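Local coordinates for BPT4 GENE 59 helicase assembly protein (Enterobacteria phage T4, PDB 1C1K) that loads the replicative helicase onto fork DNA protected by the single-stranded DNA-binding protein, in viral DNA replication, recombination and repair, at residues Tyr146-Lys149 / Leu150-Ser153; Phe158-Phe161 / Ile162-Ser166; Phe136-Pro140 / Lys141-Ser145. All coordinates share one frame; numbering follows the deposited sequence.

How the contacts relate
Following the chain from the N terminus, contact 3 (136-145) comes first. It closes a tight hairpin turn in the loop after helix 109-126 and ends at the N-cap of helix 146-152. Contact 1 (146-153) is that helix and its C-terminal end. Contact 2 (158-166) lies on the next helix, 158-168. The three local contacts run in series, and none encloses or crosses another. They meet through side chains. I147 and L151 of contact 1 pack on F161 of contact 2, and the I147 side chain also touches L164. F136 of contact 3 reaches both I147 and L164, so the loop and the two helices share one apolar patch.

Contact 1. Residues Tyr146-Lys149 / Leu150-Ser153; sequences YIFK and LLQS
Y146 and L150 start the backbone ladder of a short alpha-helix, residues 146-152, in the largely helical C-terminal part of the chain. The i to i+4 bonds run from L150 N to Y146 O, L151 N to I147 O, Q152 N to F148 O and S153 N to K149 O. The helix ends at this last turn, where S153 already belongs to the following loop.

F148 and Q152, one turn apart, form the main side-chain contact. The Q152 amide lies flat over one face of the F148 ring, with the two planes 5° apart. Its CD sits 3.7 Å above the ring plane, displaced toward the rim. Q152 CG makes a CH-pi contact over the same ring, 4.0 Å from the centroid. F148 has CG anti to its own backbone N (chi1 177°), which sets the ring beside its own carbonyl carbon, within reach of Q152. At the ring edge L151 CD2 approaches F148 CD1 at 4.4 Å. W183 and Y186 of helix 181-196 also pack edge-to-face with this ring.

I147 and L150 touch methyl to methyl, CD1 to CD1, at 4.3 Å. They turn to the interior, where I147 meets F161 and L164 of helix 158-168 and both meet I120 of helix 109-126.

K149 and Q152 are joined by a water. It accepts from K149 NZ at 3.1 Å and donates to Q152 OE1 at 2.7 Å. This bridge probably helps hold the rotation of the amide over the ring.

K149 O is gripped twice at the helix end. S153 N and S153 OG approach it from opposite faces of the carbonyl plane. S153 OG donates to K149 O at 2.8 Å.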
loop_
_atom_site.group_PDB
_atom_site.type_symbol
_atom_site.label_atom_id
_atom_site.label_comp_id
_atom_site.label_asym_id
_atom_site.label_seq_id
_atom_site.Cartn_x
_atom_site.Cartn_y
_atom_site.Cartn_z
ATOM N N TYR A 146 1.039 14.730 12.046
ATOM C CA TYR A 146 -0.225 14.165 12.476
ATOM C C TYR A 146 -0.706 13.145 11.449
ATOM O O TYR A 146 -1.167 12.061 11.813
ATOM C CB TYR A 146 -1.270 15.265 12.638
ATOM C CG TYR A 146 -1.158 16.033 13.935
ATOM C CD1 TYR A 146 -1.023 17.421 13.929
ATOM C CD2 TYR A 146 -1.221 15.377 15.166
ATOM C CE1 TYR A 146 -0.958 18.143 15.124
ATOM C CE2 TYR A 146 -1.157 16.086 16.365
ATOM C CZ TYR A 146 -1.027 17.467 16.332
ATOM O OH TYR A 146 -0.972 18.175 17.510
ATOM N N ILE A 147 -0.586 13.471 10.162
ATOM C CA ILE A 147 -1.058 12.541 9.144
ATOM C C ILE A 147 -0.309 11.210 9.195
ATOM O O ILE A 147 -0.914 10.147 9.015
ATOM C CB ILE A 147 -1.005 13.177 7.716
ATOM C CG1 ILE A 147 -1.916 12.385 6.769
ATOM C CG2 ILE A 147 0.430 13.238 7.195
ATOM C CD1 ILE A 147 -3.398 12.444 7.133
ATOM N N PHE A 148 0.996 11.247 9.449
ATOM C CA PHE A 148 1.746 10.000 9.548
ATOM C C PHE A 148 1.294 9.241 10.793
ATOM O O PHE A 148 1.142 8.023 10.768
ATOM C CB PHE A 148 3.248 10.270 9.635
ATOM C CG PHE A 148 4.082 9.021 9.810
ATOM C CD1 PHE A 148 3.790 7.864 9.092
ATOM C CD2 PHE A 148 5.153 9.002 10.697
ATOM C CE1 PHE A 148 4.553 6.709 9.256
ATOM C CE2 PHE A 148 5.922 7.850 10.867
ATOM C CZ PHE A 148 5.618 6.701 10.142
ATOM N N LYS A 149 1.074 9.968 11.888
ATOM C CA LYS A 149 0.640 9.352 13.139
ATOM C C LYS A 149 -0.700 8.657 12.960
ATOM O O LYS A 149 -0.936 7.596 13.543
ATOM C CB LYS A 149 0.526 10.407 14.249
ATOM C CG LYS A 149 1.843 10.758 14.915
ATOM C CD LYS A 149 1.669 11.875 15.934
ATOM C CE LYS A 149 3.008 12.384 16.447
ATOM N NZ LYS A 149 3.890 11.292 16.918
ATOM N N LEU A 150 -1.576 9.253 12.158
ATOM C CA LEU A 150 -2.889 8.671 11.914
ATOM C C LEU A 150 -2.742 7.369 11.134
ATOM O O LEU A 150 -3.485 6.408 11.352
ATOM C CB LEU A 150 -3.775 9.659 11.154
ATOM C CG LEU A 150 -4.228 10.867 11.988
ATOM C CD1 LEU A 150 -4.971 11.864 11.108
ATOM C CD2 LEU A 150 -5.111 10.390 13.139
ATOM N N LEU A 151 -1.776 7.328 10.223
ATOM C CA LEU A 151 -1.554 6.112 9.457
ATOM C C LEU A 151 -1.026 5.038 10.403
ATOM O O LEU A 151 -1.460 3.888 10.359
ATOM C CB LEU A 151 -0.539 6.359 8.339
ATOM C CG LEU A 151 -0.092 5.119 7.563
ATOM C CD1 LEU A 151 -1.283 4.501 6.841
ATOM C CD2 LEU A 151 1.001 5.514 6.580
ATOM N N GLN A 152 -0.090 5.426 11.263
ATOM C CA GLN A 152 0.501 4.507 12.226
ATOM C C GLN A 152 -0.562 3.866 13.107
ATOM O O GLN A 152 -0.507 2.668 13.386
ATOM C CB GLN A 152 1.497 5.248 13.119
ATOM C CG GLN A 152 2.860 5.469 12.500
ATOM C CD GLN A 152 3.788 6.226 13.430
ATOM O OE1 GLN A 152 3.560 7.397 13.736
ATOM N NE2 GLN A 152 4.842 5.559 13.889
ATOM N N SER A 153 -1.526 4.670 13.545
ATOM C CA SER A 153 -2.590 4.188 14.417
ATOM C C SER A 153 -3.667 3.433 13.649
ATOM O O SER A 153 -4.663 2.998 14.230
ATOM C CB SER A 153 -3.232 5.357 15.169
ATOM O OG SER A 153 -2.257 6.264 15.653
HETATM O O HOH W 1 5.116 9.269 14.942
#

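Contact 2. Residues Phe158-Phe161 / Ile162-Ser166; sequences FETF and ILLDS
L164 packs back along its helix onto T160. Its CB lies 3.6 Å from T160 O. The next atom, CG, comes closer to the same oxygen, at 3.3 Å. L164 CG is anti to its own carbonyl carbon (chi1 -69°), which folds the side chain back toward the preceding turn. At the tip, CD1 meets the methyl CG2 of T160 at 3.9 Å. The two side chains run side by side and point the same way. T160 CG2 is anti to the backbone N; the other branch, OG1, bonds to D116 OD1 of helix 109-126.

Such leucine and isoleucine packing against carbonyls one turn back recurs here. I162 CG1 sits 3.3 Å from F158 O, and L163 CG sits 3.2 Å from E159 O. All this lies on alpha-helix 158-168, a buried helix of the C-terminal part. Each of those oxygens also accepts the regular i to i+4 bond: I162 N to F158 O, L163 N to E159 O and L164 N to T160 O. D165 N continues the ladder to F161 O. Beside this ladder, F161 CB lies 3.1 Å from I162 N, the next residue along the chain.

The helix is covered from outside as well: F161 packs on W183 and L190 of helix 181-196.

The buried carboxylates of E159 and D165 are matched by partners: E159 OE2 bonds to the hydroxyls of Y193 and Y102, while D165 OD1 accepts from I171 N and D165 OD2 forms a salt bridge with R194 NH1.

S166 turns its OG back to its own helix, where it donates to L163 O at 2.7 Å, in the plane of that carbonyl.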
loop_
_atom_site.group_PDB
_atom_site.type_symbol
_atom_site.label_atom_id
_atom_site.label_comp_id
_atom_site.label_asym_id
_atom_site.label_seq_id
_atom_site.Cartn_x
_atom_site.Cartn_y
_atom_site.Cartn_z
ATOM N N PHE A 158 -3.437 3.021 3.799
ATOM C CA PHE A 158 -2.294 3.350 2.959
ATOM C C PHE A 158 -2.811 4.002 1.684
ATOM O O PHE A 158 -2.200 4.934 1.167
ATOM C CB PHE A 158 -1.512 2.084 2.591
ATOM C CG PHE A 158 -0.378 1.776 3.527
ATOM C CD1 PHE A 158 -0.619 1.178 4.759
ATOM C CD2 PHE A 158 0.933 2.072 3.174
ATOM C CE1 PHE A 158 0.427 0.878 5.623
ATOM C CE2 PHE A 158 1.985 1.777 4.031
ATOM C CZ PHE A 158 1.732 1.178 5.259
ATOM N N GLU A 159 -3.940 3.516 1.172
ATOM C CA GLU A 159 -4.498 4.078 -0.053
ATOM C C GLU A 159 -4.891 5.539 0.168
ATOM O O GLU A 159 -4.684 6.380 -0.706
ATOM C CB GLU A 159 -5.707 3.256 -0.526
ATOM C CG GLU A 159 -5.350 1.847 -1.013
ATOM C CD GLU A 159 -5.217 0.853 0.124
ATOM O OE1 GLU A 159 -5.590 1.195 1.265
ATOM O OE2 GLU A 159 -4.739 -0.274 -0.115
ATOM N N THR A 160 -5.456 5.837 1.337
ATOM C CA THR A 160 -5.846 7.205 1.650
ATOM C C THR A 160 -4.599 8.077 1.737
ATOM O O THR A 160 -4.562 9.171 1.178
ATOM C CB THR A 160 -6.614 7.283 2.985
ATOM O OG1 THR A 160 -7.957 6.834 2.778
ATOM C CG2 THR A 160 -6.639 8.720 3.513
ATOM N N PHE A 161 -3.574 7.586 2.423
ATOM C CA PHE A 161 -2.330 8.339 2.558
ATOM C C PHE A 161 -1.756 8.652 1.174
ATOM O O PHE A 161 -1.347 9.785 0.894
ATOM C CB PHE A 161 -1.310 7.535 3.371
ATOM C CG PHE A 161 -0.204 8.373 3.962
ATOM C CD1 PHE A 161 0.910 8.724 3.198
ATOM C CD2 PHE A 161 -0.276 8.813 5.286
ATOM C CE1 PHE A 161 1.937 9.500 3.743
ATOM C CE2 PHE A 161 0.747 9.590 5.842
ATOM C CZ PHE A 161 1.855 9.933 5.066
ATOM N N ILE A 162 -1.740 7.655 0.295
ATOM C CA ILE A 162 -1.192 7.862 -1.035
ATOM C C ILE A 162 -2.102 8.743 -1.884
ATOM O O ILE A 162 -1.631 9.499 -2.730
ATOM C CB ILE A 162 -0.902 6.509 -1.725
ATOM C CG1 ILE A 162 0.222 5.795 -0.966
ATOM C CG2 ILE A 162 -0.467 6.727 -3.173
ATOM C CD1 ILE A 162 0.347 4.315 -1.277
ATOM N N LEU A 163 -3.406 8.671 -1.656
ATOM C CA LEU A 163 -4.327 9.520 -2.405
ATOM C C LEU A 163 -4.085 10.984 -1.998
ATOM O O LEU A 163 -4.027 11.872 -2.848
ATOM C CB LEU A 163 -5.779 9.112 -2.120
ATOM C CG LEU A 163 -6.321 7.967 -2.992
ATOM C CD1 LEU A 163 -7.566 7.381 -2.345
ATOM C CD2 LEU A 163 -6.629 8.474 -4.392
ATOM N N LEU A 164 -3.939 11.230 -0.700
ATOM C CA LEU A 164 -3.683 12.583 -0.220
ATOM C C LEU A 164 -2.347 13.061 -0.801
ATOM O O LEU A 164 -2.222 14.198 -1.254
ATOM C CB LEU A 164 -3.620 12.601 1.311
ATOM C CG LEU A 164 -4.931 12.356 2.069
ATOM C CD1 LEU A 164 -4.629 12.021 3.519
ATOM C CD2 LEU A 164 -5.815 13.591 1.982
ATOM N N ASP A 165 -1.355 12.181 -0.789
ATOM C CA ASP A 165 -0.033 12.501 -1.313
ATOM C C ASP A 165 -0.053 12.943 -2.775
ATOM O O ASP A 165 0.753 13.789 -3.183
ATOM C CB ASP A 165 0.890 11.291 -1.173
ATOM C CG ASP A 165 2.249 11.520 -1.811
ATOM O OD1 ASP A 165 3.099 12.158 -1.156
ATOM O OD2 ASP A 165 2.463 11.063 -2.960
ATOM N N SER A 166 -0.972 12.382 -3.560
ATOM C CA SER A 166 -1.055 12.708 -4.979
ATOM C C SER A 166 -1.190 14.199 -5.268
ATOM O O SER A 166 -0.702 14.674 -6.291
ATOM C CB SER A 166 -2.188 11.915 -5.653
ATOM O OG SER A 166 -3.471 12.458 -5.405
#

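Contact 3. Residues Phe136-Pro140 / Lys141-Ser145; sequences FEYNP and KVQSS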
loop_
_atom_site.group_PDB
_atom_site.type_symbol
_atom_site.label_atom_id
_atom_site.label_comp_id
_atom_site.label_asym_id
_atom_site.label_seq_id
_atom_site.Cartn_x
_atom_site.Cartn_y
_atom_site.Cartn_z
ATOM N N PHE A 136 -0.854 17.889 7.831
ATOM C CA PHE A 136 -0.026 17.259 6.817
ATOM C C PHE A 136 1.449 17.623 6.766
ATOM O O PHE A 136 2.225 16.934 6.114
ATOM C CB PHE A 136 -0.670 17.507 5.453
ATOM C CG PHE A 136 -2.140 17.224 5.434
ATOM C CD1 PHE A 136 -3.059 18.222 5.736
ATOM C CD2 PHE A 136 -2.609 15.940 5.159
ATOM C CE1 PHE A 136 -4.424 17.948 5.768
ATOM C CE2 PHE A 136 -3.968 15.659 5.188
ATOM C CZ PHE A 136 -4.878 16.663 5.494
ATOM N N GLU A 137 1.839 18.686 7.461
ATOM C CA GLU A 137 3.231 19.113 7.446
ATOM C C GLU A 137 4.134 18.378 8.432
ATOM O O GLU A 137 3.763 18.118 9.569
ATOM C CB GLU A 137 3.317 20.616 7.714
ATOM C CG GLU A 137 2.711 21.481 6.625
ATOM C CD GLU A 137 3.557 21.518 5.365
ATOM O OE1 GLU A 137 2.977 21.639 4.263
ATOM O OE2 GLU A 137 4.801 21.429 5.472
ATOM N N TYR A 138 5.336 18.047 7.977
ATOM C CA TYR A 138 6.314 17.373 8.819
ATOM C C TYR A 138 6.684 18.320 9.974
ATOM O O TYR A 138 6.827 19.529 9.773
ATOM C CB TYR A 138 7.551 17.036 7.979
ATOM C CG TYR A 138 8.743 16.568 8.769
ATOM C CD1 TYR A 138 8.831 15.249 9.219
ATOM C CD2 TYR A 138 9.800 17.435 9.053
ATOM C CE1 TYR A 138 9.944 14.802 9.931
ATOM C CE2 TYR A 138 10.920 17.001 9.764
ATOM C CZ TYR A 138 10.986 15.684 10.199
ATOM O OH TYR A 138 12.096 15.243 10.884
ATOM N N ASN A 139 6.820 17.761 11.175
ATOM C CA ASN A 139 7.167 18.528 12.375
ATOM C C ASN A 139 8.547 18.099 12.881
ATOM O O ASN A 139 8.682 17.058 13.510
ATOM C CB ASN A 139 6.116 18.283 13.470
ATOM C CG ASN A 139 6.292 19.197 14.677
ATOM O OD1 ASN A 139 5.420 19.275 15.544
ATOM N ND2 ASN A 139 7.420 19.891 14.738
ATOM N N PRO A 140 9.586 18.909 12.620
ATOM C CA PRO A 140 10.954 18.594 13.053
ATOM C C PRO A 140 11.097 18.251 14.537
ATOM O O PRO A 140 11.928 17.429 14.913
ATOM C CB PRO A 140 11.749 19.844 12.685
ATOM C CG PRO A 140 10.956 20.502 11.606
ATOM C CD PRO A 140 9.519 20.193 11.900
ATOM N N LYS A 141 10.292 18.888 15.377
ATOM C CA LYS A 141 10.344 18.653 16.813
ATOM C C LYS A 141 10.153 17.179 17.158
ATOM O O LYS A 141 10.950 16.593 17.897
ATOM C CB LYS A 141 9.258 19.470 17.513
ATOM C CG LYS A 141 9.766 20.573 18.416
ATOM C CD LYS A 141 8.606 21.417 18.935
ATOM C CE LYS A 141 8.759 22.881 18.552
ATOM N NZ LYS A 141 10.182 23.313 18.639
ATOM N N VAL A 142 9.092 16.587 16.617
ATOM C CA VAL A 142 8.762 15.192 16.891
ATOM C C VAL A 142 9.134 14.233 15.765
ATOM O O VAL A 142 8.790 13.053 15.814
ATOM C CB VAL A 142 7.251 15.040 17.199
ATOM C CG1 VAL A 142 6.899 15.820 18.457
ATOM C CG2 VAL A 142 6.428 15.547 16.036
ATOM N N GLN A 143 9.839 14.743 14.760
ATOM C CA GLN A 143 10.270 13.940 13.615
ATOM C C GLN A 143 9.112 13.162 13.005
ATOM O O GLN A 143 9.282 12.025 12.565
ATOM C CB GLN A 143 11.371 12.961 14.035
ATOM C CG GLN A 143 12.621 13.624 14.587
ATOM C CD GLN A 143 13.846 12.732 14.486
ATOM O OE1 GLN A 143 13.731 11.516 14.333
ATOM N NE2 GLN A 143 15.026 13.335 14.571
ATOM N N SER A 144 7.940 13.783 12.967
ATOM C CA SER A 144 6.757 13.128 12.431
ATOM C C SER A 144 5.732 14.166 11.988
ATOM O O SER A 144 6.068 15.332 11.771
ATOM C CB SER A 144 6.150 12.222 13.507
ATOM O OG SER A 144 5.122 11.398 12.986
ATOM N N SER A 145 4.485 13.729 11.849
ATOM C CA SER A 145 3.386 14.601 11.458
ATOM C C SER A 145 2.104 13.947 11.933
ATOM O O SER A 145 2.078 12.743 12.203
ATOM C CB SER A 145 3.335 14.786 9.934
ATOM O OG SER A 145 3.094 13.555 9.266
#
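A tight hairpin turn closed by a G1 beta bulge, with Q143 and S144 facing N139, lies in the loop between helices 109-126 and 146-152. N139 and S144 form a single antiparallel hydrogen-bonded bridge. N139 N donates to S144 O at 2.6 Å, a short bond with the donor nearly along the C=O axis. The return bond, S144 N to N139 O, is weak at 3.4 Å. Q143 takes the left-handed helical conformation expected at the first position of such a bulge. Inside the turn, V142 N to N139 O and Q143 N to P140 O are also weak bonds.

Y138 lies alongside the returning chain. Its CG is anti to the backbone N (chi1 169°), which lays the ring along the backbone of Q143 and S144. Y138 CE1 meets Q143 C at 3.6 Å, and Y138 OH comes within 3.5 Å of Q143 CA. The side chains of Y138 and Q143 run side by side, pointing the same way. Y138 CA also makes a CH...O contact with S144 O, at 3.6 Å. Q177 of helix 170-177 touches Y138 from outside the loop.

N139 and V142 cross on the turn, with N139 CB 3.8 Å from V142 CG2.

E137 and S145 meet at the open end of the turn. The E137 carboxylate itself turns elsewhere, to a salt bridge with K173. S145 is the N-cap of helix 146-152: its OG bonds to F148 N and also to H174 NE2. On the hairpin side, S145 CB rests 3.4 Å from E137 O.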